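Local coordinates for protein membrane-anchored mycosin mycp1 (Mycobacterium thermoresistibile, PDB 4HVL) that is a subtilisin-like serine protease of the mycosin group, an essential component of the mycobacterial type VII (ESX-1) secretion system that probably cleaves its protein substrates beside the membrane, at residues N148-T153 and V187-D192; V210-A215 and L254-G259; C222-P227 and S271-W276. One frame throughout, in Å; residues are numbered along the deposited sequence.

Contact 1: residues N148-T153 and V187-D192; sequences NNPNTT and VTRPID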
loop_
_atom_site.group_PDB
_atom_site.type_symbol
_atom_site.label_atom_id
_atom_site.label_comp_id
_atom_site.label_asym_id
_atom_site.label_seq_id
_atom_site.Cartn_x
_atom_site.Cartn_y
_atom_site.Cartn_z
ATOM N N ASN A 148 15.677 -16.386 19.490
ATOM C CA ASN A 148 14.415 -16.885 20.043
ATOM C C ASN A 148 13.452 -15.748 20.424
ATOM O O ASN A 148 12.354 -16.001 20.914
ATOM C CB ASN A 148 14.685 -17.816 21.250
ATOM C CG ASN A 148 15.672 -17.218 22.244
ATOM O OD1 ASN A 148 15.916 -16.011 22.232
ATOM N ND2 ASN A 148 16.256 -18.060 23.100
ATOM N N ASN A 149 13.856 -14.502 20.173
ATOM C CA ASN A 149 13.091 -13.334 20.596
ATOM C C ASN A 149 12.389 -12.646 19.409
ATOM O O ASN A 149 13.060 -12.142 18.511
ATOM C CB ASN A 149 14.024 -12.356 21.300
ATOM C CG ASN A 149 13.300 -11.146 21.849
ATOM O OD1 ASN A 149 12.069 -11.076 21.851
ATOM N ND2 ASN A 149 14.072 -10.177 22.320
ATOM N N PRO A 150 11.036 -12.630 19.401
ATOM C CA PRO A 150 10.306 -12.018 18.281
ATOM C C PRO A 150 10.688 -10.567 18.053
ATOM O O PRO A 150 10.751 -10.149 16.907
ATOM C CB PRO A 150 8.833 -12.131 18.702
ATOM C CG PRO A 150 8.814 -13.244 19.662
ATOM C CD PRO A 150 10.107 -13.151 20.414
ATOM N N ASN A 151 11.008 -9.838 19.123
ATOM C CA ASN A 151 11.425 -8.432 19.006
ATOM C C ASN A 151 12.793 -8.166 18.370
ATOM O O ASN A 151 13.102 -7.018 18.058
ATOM C CB ASN A 151 11.304 -7.734 20.360
ATOM C CG ASN A 151 9.856 -7.485 20.733
ATOM O OD1 ASN A 151 9.063 -7.020 19.908
ATOM N ND2 ASN A 151 9.496 -7.816 21.943
ATOM N N THR A 152 13.601 -9.204 18.160
ATOM C CA THR A 152 14.849 -9.044 17.447
ATOM C C THR A 152 14.880 -9.677 16.066
ATOM O O THR A 152 15.948 -9.803 15.493
ATOM C CB THR A 152 16.016 -9.632 18.254
ATOM O OG1 THR A 152 15.742 -11.015 18.555
ATOM C CG2 THR A 152 16.212 -8.825 19.522
ATOM N N THR A 153 13.732 -10.082 15.531
ATOM C CA THR A 153 13.659 -10.556 14.152
ATOM C C THR A 153 13.742 -9.368 13.177
ATOM O O THR A 153 13.560 -8.208 13.565
ATOM C CB THR A 153 12.326 -11.274 13.866
ATOM O OG1 THR A 153 11.240 -10.371 14.119
ATOM C CG2 THR A 153 12.157 -12.551 14.741
ATOM N N VAL A 187 0.279 -15.160 15.206
ATOM C CA VAL A 187 -0.457 -14.607 16.341
ATOM C C VAL A 187 0.109 -15.071 17.708
ATOM O O VAL A 187 0.035 -14.342 18.700
ATOM C CB VAL A 187 -1.979 -14.913 16.207
ATOM C CG1 VAL A 187 -2.298 -16.383 16.454
ATOM C CG2 VAL A 187 -2.779 -14.050 17.172
ATOM N N THR A 188 0.709 -16.255 17.753
ATOM C CA THR A 188 1.266 -16.782 18.999
ATOM C C THR A 188 2.667 -16.248 19.304
ATOM O O THR A 188 3.176 -16.451 20.397
ATOM C CB THR A 188 1.318 -18.317 18.958
ATOM O OG1 THR A 188 1.946 -18.731 17.737
ATOM C CG2 THR A 188 -0.124 -18.905 19.057
ATOM N N ARG A 189 3.270 -15.556 18.336
ATOM C CA ARG A 189 4.604 -15.010 18.480
ATOM C C ARG A 189 4.533 -13.514 18.287
ATOM O O ARG A 189 5.099 -12.997 17.329
ATOM C CB ARG A 189 5.538 -15.637 17.437
ATOM C CG ARG A 189 5.878 -17.104 17.700
ATOM C CD ARG A 189 6.951 -17.630 16.746
ATOM N NE ARG A 189 8.264 -17.002 16.967
ATOM C CZ ARG A 189 8.810 -16.027 16.224
ATOM N NH1 ARG A 189 8.180 -15.524 15.165
ATOM N NH2 ARG A 189 10.013 -15.544 16.537
ATOM N N PRO A 190 3.829 -12.814 19.197
ATOM C CA PRO A 190 3.527 -11.404 18.981
ATOM C C PRO A 190 4.755 -10.492 19.071
ATOM O O PRO A 190 5.553 -10.636 19.972
ATOM C CB PRO A 190 2.530 -11.084 20.110
ATOM C CG PRO A 190 2.849 -12.065 21.191
ATOM C CD PRO A 190 3.234 -13.314 20.461
ATOM N N ILE A 191 4.892 -9.574 18.123
ATOM C CA ILE A 191 5.940 -8.553 18.154
ATOM C C ILE A 191 5.377 -7.351 18.909
ATOM O O ILE A 191 4.191 -7.045 18.763
ATOM C CB ILE A 191 6.301 -8.146 16.696
ATOM C CG1 ILE A 191 7.151 -9.241 16.030
ATOM C CG2 ILE A 191 7.018 -6.811 16.644
ATOM C CD1 ILE A 191 7.174 -9.169 14.512
ATOM N N ASP A 192 6.193 -6.646 19.698
ATOM C CA ASP A 192 5.710 -5.414 20.314
ATOM C C ASP A 192 5.794 -4.311 19.238
ATOM O O ASP A 192 6.855 -3.861 18.906
ATOM C CB ASP A 192 6.490 -5.047 21.607
ATOM C CG ASP A 192 6.140 -3.634 22.143
ATOM O OD1 ASP A 192 5.178 -2.997 21.623
ATOM O OD2 ASP A 192 6.846 -3.130 23.066
HETATM O O HOH W 1 9.487 -4.630 18.585
#
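Pro150 meets Arg189, Pro190 and Ile191 together; Pro150, Arg189 and Asn151 bury the largest areas here. The proline CB lies 3.8 Å from the carbonyl O of Pro190 and 4.3 Å from CG1 of Ile191, while its CG sits over one face of the Arg189 guanidinium, 4.1 Å from NH2. The arginine chain bends at chi3 (67°), which sets NE; at the edge of the guanidinium, near its plane, is CG2 of Thr153. A compact, rigid proline suits both a short 3-10 turn and contact with a flat cation. Asn151 supplies the polar link. Its OD1 accepts the backbone N of Asp192 at 2.9 Å, the N-H arriving nearly straight (161°) and on a lone pair in the amide plane. Water 1 lies 2.8 Å from that same OD1 and is also close to Asp192 O. The carboxylate of Asp192 turns elsewhere, OD1 bonding to Thr194. Ile191 packs its side chain on helix 154-171, whose N-cap is Thr153. One direct hydrogen bond, one apolar side-chain touch and the proline over the guanidinium thus join the loops leading into helices 154-171 and 194-206; the arginine meets this interface by van der Waals contact, with no salt bridge across it.

Contact 2: residues V210-A215 and L254-G259; sequences VVIAAA and LVLTVG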
loop_
_atom_site.group_PDB
_atom_site.type_symbol
_atom_site.label_atom_id
_atom_site.label_comp_id
_atom_site.label_asym_id
_atom_site.label_seq_id
_atom_site.Cartn_x
_atom_site.Cartn_y
_atom_site.Cartn_z
ATOM N N VAL A 210 -5.119 10.575 5.575
ATOM C CA VAL A 210 -5.806 9.330 5.285
ATOM C C VAL A 210 -4.707 8.312 5.128
ATOM O O VAL A 210 -3.769 8.580 4.387
ATOM C CB VAL A 210 -6.561 9.414 3.958
ATOM C CG1 VAL A 210 -6.923 8.011 3.452
ATOM C CG2 VAL A 210 -7.795 10.282 4.120
ATOM N N VAL A 211 -4.803 7.175 5.819
ATOM C CA VAL A 211 -3.800 6.119 5.676
ATOM C C VAL A 211 -4.391 4.897 5.003
ATOM O O VAL A 211 -5.359 4.363 5.469
ATOM C CB VAL A 211 -3.181 5.701 7.033
ATOM C CG1 VAL A 211 -2.080 4.683 6.800
ATOM C CG2 VAL A 211 -2.598 6.919 7.743
ATOM N N ILE A 212 -3.769 4.454 3.920
ATOM C CA ILE A 212 -4.212 3.284 3.158
ATOM C C ILE A 212 -3.118 2.212 3.264
ATOM O O ILE A 212 -1.937 2.514 3.106
ATOM C CB ILE A 212 -4.429 3.625 1.680
ATOM C CG1 ILE A 212 -5.374 4.819 1.488
ATOM C CG2 ILE A 212 -4.944 2.418 0.931
ATOM C CD1 ILE A 212 -6.779 4.688 2.069
ATOM N N ALA A 213 -3.507 0.970 3.541
ATOM C CA ALA A 213 -2.542 -0.121 3.661
ATOM C C ALA A 213 -2.863 -1.290 2.724
ATOM O O ALA A 213 -4.027 -1.643 2.521
ATOM C CB ALA A 213 -2.482 -0.632 5.097
ATOM N N ALA A 214 -1.815 -1.908 2.192
ATOM C CA ALA A 214 -1.941 -3.130 1.426
ATOM C C ALA A 214 -2.399 -4.279 2.321
ATOM O O ALA A 214 -1.923 -4.427 3.450
ATOM C CB ALA A 214 -0.596 -3.472 0.800
ATOM N N ALA A 215 -3.297 -5.110 1.823
ATOM C CA ALA A 215 -3.671 -6.318 2.562
ATOM C C ALA A 215 -2.497 -7.282 2.753
ATOM O O ALA A 215 -2.486 -8.023 3.735
ATOM C CB ALA A 215 -4.828 -7.040 1.879
ATOM N N LEU A 254 -8.571 2.505 11.620
ATOM C CA LEU A 254 -7.624 3.632 11.562
ATOM C C LEU A 254 -7.014 3.754 10.186
ATOM O O LEU A 254 -6.739 4.851 9.722
ATOM C CB LEU A 254 -6.475 3.462 12.563
ATOM C CG LEU A 254 -6.720 3.818 14.001
ATOM C CD1 LEU A 254 -5.360 3.869 14.707
ATOM C CD2 LEU A 254 -7.446 5.145 14.117
ATOM N N VAL A 255 -6.772 2.602 9.570
ATOM C CA VAL A 255 -6.333 2.507 8.197
ATOM C C VAL A 255 -7.435 1.815 7.394
ATOM O O VAL A 255 -8.218 1.028 7.923
ATOM C CB VAL A 255 -5.020 1.685 8.056
ATOM C CG1 VAL A 255 -3.922 2.187 8.996
ATOM C CG2 VAL A 255 -5.262 0.195 8.255
ATOM N N LEU A 256 -7.489 2.115 6.110
ATOM C CA LEU A 256 -8.271 1.318 5.162
ATOM C C LEU A 256 -7.339 0.316 4.445
ATOM O O LEU A 256 -6.447 0.680 3.670
ATOM C CB LEU A 256 -8.971 2.231 4.160
ATOM C CG LEU A 256 -9.737 1.578 3.008
ATOM C CD1 LEU A 256 -10.805 0.652 3.577
ATOM C CD2 LEU A 256 -10.349 2.626 2.090
ATOM N N THR A 257 -7.570 -0.958 4.719
ATOM C CA THR A 257 -6.756 -2.031 4.204
ATOM C C THR A 257 -7.383 -2.617 2.947
ATOM O O THR A 257 -8.570 -2.949 2.926
ATOM C CB THR A 257 -6.585 -3.099 5.302
ATOM O OG1 THR A 257 -5.851 -2.517 6.375
ATOM C CG2 THR A 257 -5.860 -4.347 4.788
ATOM N N VAL A 258 -6.564 -2.730 1.900
ATOM C CA VAL A 258 -7.043 -3.017 0.561
ATOM C C VAL A 258 -6.525 -4.366 0.034
ATOM O O VAL A 258 -5.306 -4.566 -0.152
ATOM C CB VAL A 258 -6.631 -1.897 -0.431
ATOM C CG1 VAL A 258 -7.325 -2.066 -1.776
ATOM C CG2 VAL A 258 -6.932 -0.532 0.160
ATOM N N GLY A 259 -7.472 -5.263 -0.236
ATOM C CA GLY A 259 -7.207 -6.543 -0.889
ATOM C C GLY A 259 -7.230 -6.431 -2.404
ATOM O O GLY A 259 -7.543 -5.376 -2.951
HETATM O O HOH W 2 -6.932 6.261 7.409
#
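Val211 and Leu256 open a run of parallel strand pairing in which strands 210-214 and 256-259 approach to 4.7 Å, their axes 32° apart, and four backbone hydrogen bonds alternate between them: Leu256 N to Val211 O, Ala213 N to Leu256 O, Val258 N to Ala213 O and Ala215 N to Val258 O. The third is the shortest at 2.8 Å, its donor nearly along the C=O axis. Water 2 extends the pairing, accepting from Val211 N and donating to Leu254 O.

On one face Ile212 and Leu256 lie side by side and point the same way, CD1 of the isoleucine 3.9 Å from CB of the leucine. The other branch of Ile212, CG2, anti to the backbone N, meets CG2 of Val258 at 3.6 Å. Beta-branched Ile212 and Val258 suit an extended backbone, and aliphatic side chains suit the buried face. On the other face small Ala213 faces Thr257, its CB 4.1 Å from OG1, a hydroxyl bonded to Ala249 O; CG2 of Thr257 rests 3.7 Å from CA of Ala215. CG1 of Val211 touches CG1 of Val255 at 3.8 Å.

Leu256 and Val258 pack on helix 311-328, and Leu256 also on helix 334-343; Val211 and Val255 turn to helix 194-206. Strand 210-214 pairs on its other edge with strand 176-179, placing this contact within the seven-stranded parallel sheet.

Contact 3: residues C222-P227 and S271-W276; sequences CTQNPP and SMSGPW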
loop_
_atom_site.group_PDB
_atom_site.type_symbol
_atom_site.label_atom_id
_atom_site.label_comp_id
_atom_site.label_asym_id
_atom_site.label_seq_id
_atom_site.Cartn_x
_atom_site.Cartn_y
_atom_site.Cartn_z
ATOM N N CYS A 222 3.829 -14.991 5.259
ATOM C CA CYS A 222 2.419 -14.647 5.079
ATOM C C CYS A 222 1.660 -15.867 4.593
ATOM O O CYS A 222 1.571 -16.124 3.386
ATOM C CB CYS A 222 2.229 -13.504 4.081
ATOM S SG CYS A 222 3.110 -11.984 4.470
ATOM N N THR A 223 1.117 -16.614 5.544
ATOM C CA THR A 223 0.289 -17.757 5.247
ATOM C C THR A 223 -1.155 -17.298 5.428
ATOM O O THR A 223 -1.475 -16.584 6.387
ATOM C CB THR A 223 0.674 -18.976 6.113
ATOM O OG1 THR A 223 0.579 -18.643 7.497
ATOM C CG2 THR A 223 2.099 -19.376 5.820
ATOM N N GLN A 224 -1.993 -17.655 4.455
ATOM C CA GLN A 224 -3.398 -17.234 4.365
ATOM C C GLN A 224 -4.177 -17.482 5.645
ATOM O O GLN A 224 -4.044 -18.544 6.251
ATOM C CB GLN A 224 -4.090 -18.001 3.229
ATOM C CG GLN A 224 -5.499 -17.536 2.858
ATOM C CD GLN A 224 -5.554 -16.051 2.562
ATOM O OE1 GLN A 224 -5.648 -15.226 3.473
ATOM N NE2 GLN A 224 -5.497 -15.702 1.292
ATOM N N ASN A 225 -5.009 -16.528 6.047
ATOM C CA ASN A 225 -5.866 -16.731 7.209
ATOM C C ASN A 225 -7.114 -17.531 6.831
ATOM O O ASN A 225 -7.636 -17.360 5.736
ATOM C CB ASN A 225 -6.298 -15.394 7.821
ATOM C CG ASN A 225 -5.257 -14.817 8.745
ATOM O OD1 ASN A 225 -4.720 -15.521 9.614
ATOM N ND2 ASN A 225 -4.967 -13.515 8.581
ATOM N N PRO A 226 -7.596 -18.407 7.738
ATOM C CA PRO A 226 -8.876 -19.117 7.482
ATOM C C PRO A 226 -10.071 -18.172 7.500
ATOM O O PRO A 226 -10.004 -17.122 8.127
ATOM C CB PRO A 226 -8.988 -20.109 8.659
ATOM C CG PRO A 226 -7.636 -20.216 9.241
ATOM C CD PRO A 226 -6.909 -18.930 8.927
ATOM N N PRO A 227 -11.169 -18.538 6.818
ATOM C CA PRO A 227 -12.362 -17.709 6.907
ATOM C C PRO A 227 -13.014 -17.709 8.315
ATOM O O PRO A 227 -12.702 -18.544 9.150
ATOM C CB PRO A 227 -13.311 -18.366 5.895
ATOM C CG PRO A 227 -12.880 -19.785 5.839
ATOM C CD PRO A 227 -11.394 -19.738 5.990
ATOM N N SER A 271 -4.001 -12.699 -2.254
ATOM C CA SER A 271 -4.380 -11.577 -1.384
ATOM C C SER A 271 -4.626 -12.112 0.028
ATOM O O SER A 271 -5.404 -13.036 0.214
ATOM C CB SER A 271 -5.628 -10.874 -1.922
ATOM O OG SER A 271 -5.826 -9.609 -1.321
ATOM N N MET A 272 -3.937 -11.543 1.007
ATOM C CA MET A 272 -4.063 -11.955 2.407
ATOM C C MET A 272 -5.402 -11.504 2.990
ATOM O O MET A 272 -5.698 -10.306 3.056
ATOM C CB MET A 272 -2.915 -11.362 3.247
ATOM C CG MET A 272 -1.617 -12.163 3.187
ATOM S SD MET A 272 -1.706 -13.798 3.981
ATOM C CE MET A 272 -2.130 -13.297 5.637
ATOM N N SER A 273 -6.203 -12.472 3.426
ATOM C CA SER A 273 -7.506 -12.189 3.993
ATOM C C SER A 273 -7.373 -11.937 5.475
ATOM O O SER A 273 -6.474 -12.481 6.142
ATOM C CB SER A 273 -8.468 -13.387 3.786
ATOM O OG SER A 273 -8.128 -14.474 4.641
ATOM N N GLY A 274 -8.310 -11.160 6.006
ATOM C CA GLY A 274 -8.472 -11.063 7.440
ATOM C C GLY A 274 -9.645 -10.208 7.887
ATOM O O GLY A 274 -10.285 -9.534 7.058
ATOM N N PRO A 275 -9.898 -10.187 9.209
ATOM C CA PRO A 275 -11.013 -9.402 9.734
ATOM C C PRO A 275 -10.888 -7.889 9.505
ATOM O O PRO A 275 -11.865 -7.171 9.692
ATOM C CB PRO A 275 -11.019 -9.739 11.234
ATOM C CG PRO A 275 -9.634 -10.162 11.552
ATOM C CD PRO A 275 -9.073 -10.778 10.284
ATOM N N TRP A 276 -9.712 -7.439 9.051
ATOM C CA TRP A 276 -9.372 -6.013 8.936
ATOM C C TRP A 276 -9.449 -5.472 7.507
ATOM O O TRP A 276 -9.338 -4.279 7.296
ATOM C CB TRP A 276 -7.952 -5.771 9.496
ATOM C CG TRP A 276 -6.987 -6.836 9.009
ATOM C CD1 TRP A 276 -6.521 -6.990 7.740
ATOM C CD2 TRP A 276 -6.457 -7.934 9.765
ATOM N NE1 TRP A 276 -5.722 -8.079 7.654
ATOM C CE2 TRP A 276 -5.646 -8.680 8.886
ATOM C CE3 TRP A 276 -6.559 -8.325 11.096
ATOM C CZ2 TRP A 276 -4.946 -9.815 9.285
ATOM C CZ3 TRP A 276 -5.852 -9.451 11.515
ATOM C CH2 TRP A 276 -5.047 -10.188 10.599
HETATM O O HOH W 3 -9.878 -14.613 6.877
#
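Gln224 lays its amide against the backbone of Ser271 to Ser273, and its side chain can be followed outward. CB and CG carry the chain away from the backbone, CG anti to N (chi1 -171°), and a bend at chi2 then sets CD 3.7 Å from OG of Ser273. At the tip the two polar atoms divide the work. NE2 donates to the carbonyl O of Ser271 at 2.9 Å, that oxygen lying in the amide plane. OE1 accepts three bonds: from Ser273 N at 2.8 Å, on a lone pair; from Ser273 OG, which stands above the carbonyl plane; and from Asn225 N in its own segment, more bent (130°) than the bond from Ser273 N. Having both a donor and an acceptor, glutamine suits a peptide edge that offers C=O and N-H, and the bonds at both ends fix the rotation of its amide.

Asn225 repeats the theme one residue on. Its ND2 gives a nearly straight bond to Ser273 O at 3.0 Å and passes 3.8 Å from CZ2 of Trp276, amide and ring planes 74° apart, while its OD1 takes the backbone N atoms of Gln243 and Thr244. Met272, bent at chi2 and chi3, lies against the 222-227 segment: SD is 3.9 Å from CB of Cys222, and CE is 3.4 Å from Thr223 O. Water 3 joins Ser273 OG to Pro226 O.

The loop of Cys222, disulfide-bonded to Cys184, is thus joined to the loop entering strand 277-282: two irregular loops of the subtilisin fold linked chiefly through side-chain amide to backbone bonds, with no direct backbone-to-backbone hydrogen bond between the two segments.

Overall arrangement
Contacts 2 and 3 adjoin, their centres about 14 Å apart: CA of Gly259 is 3.4 Å from OG of Ser271. Each loop of contact 3 comes after one of the paired strands of contact 2, so their segments alternate along the chain. Contact 1 closes earlier in the chain and stands apart at the surface, its centre about 23 Å from that of contact 2, its nearest atoms about 7 Å from contact 3. Contact 2 runs close to the predicted charge relay, the side chain of Ala214 lying about 5 Å from that of Ser312, which binds zinc with His101. Glu181, another zinc ligand, is about 8 Å from Cys222 and about 10 Å from Ile191, between side chains.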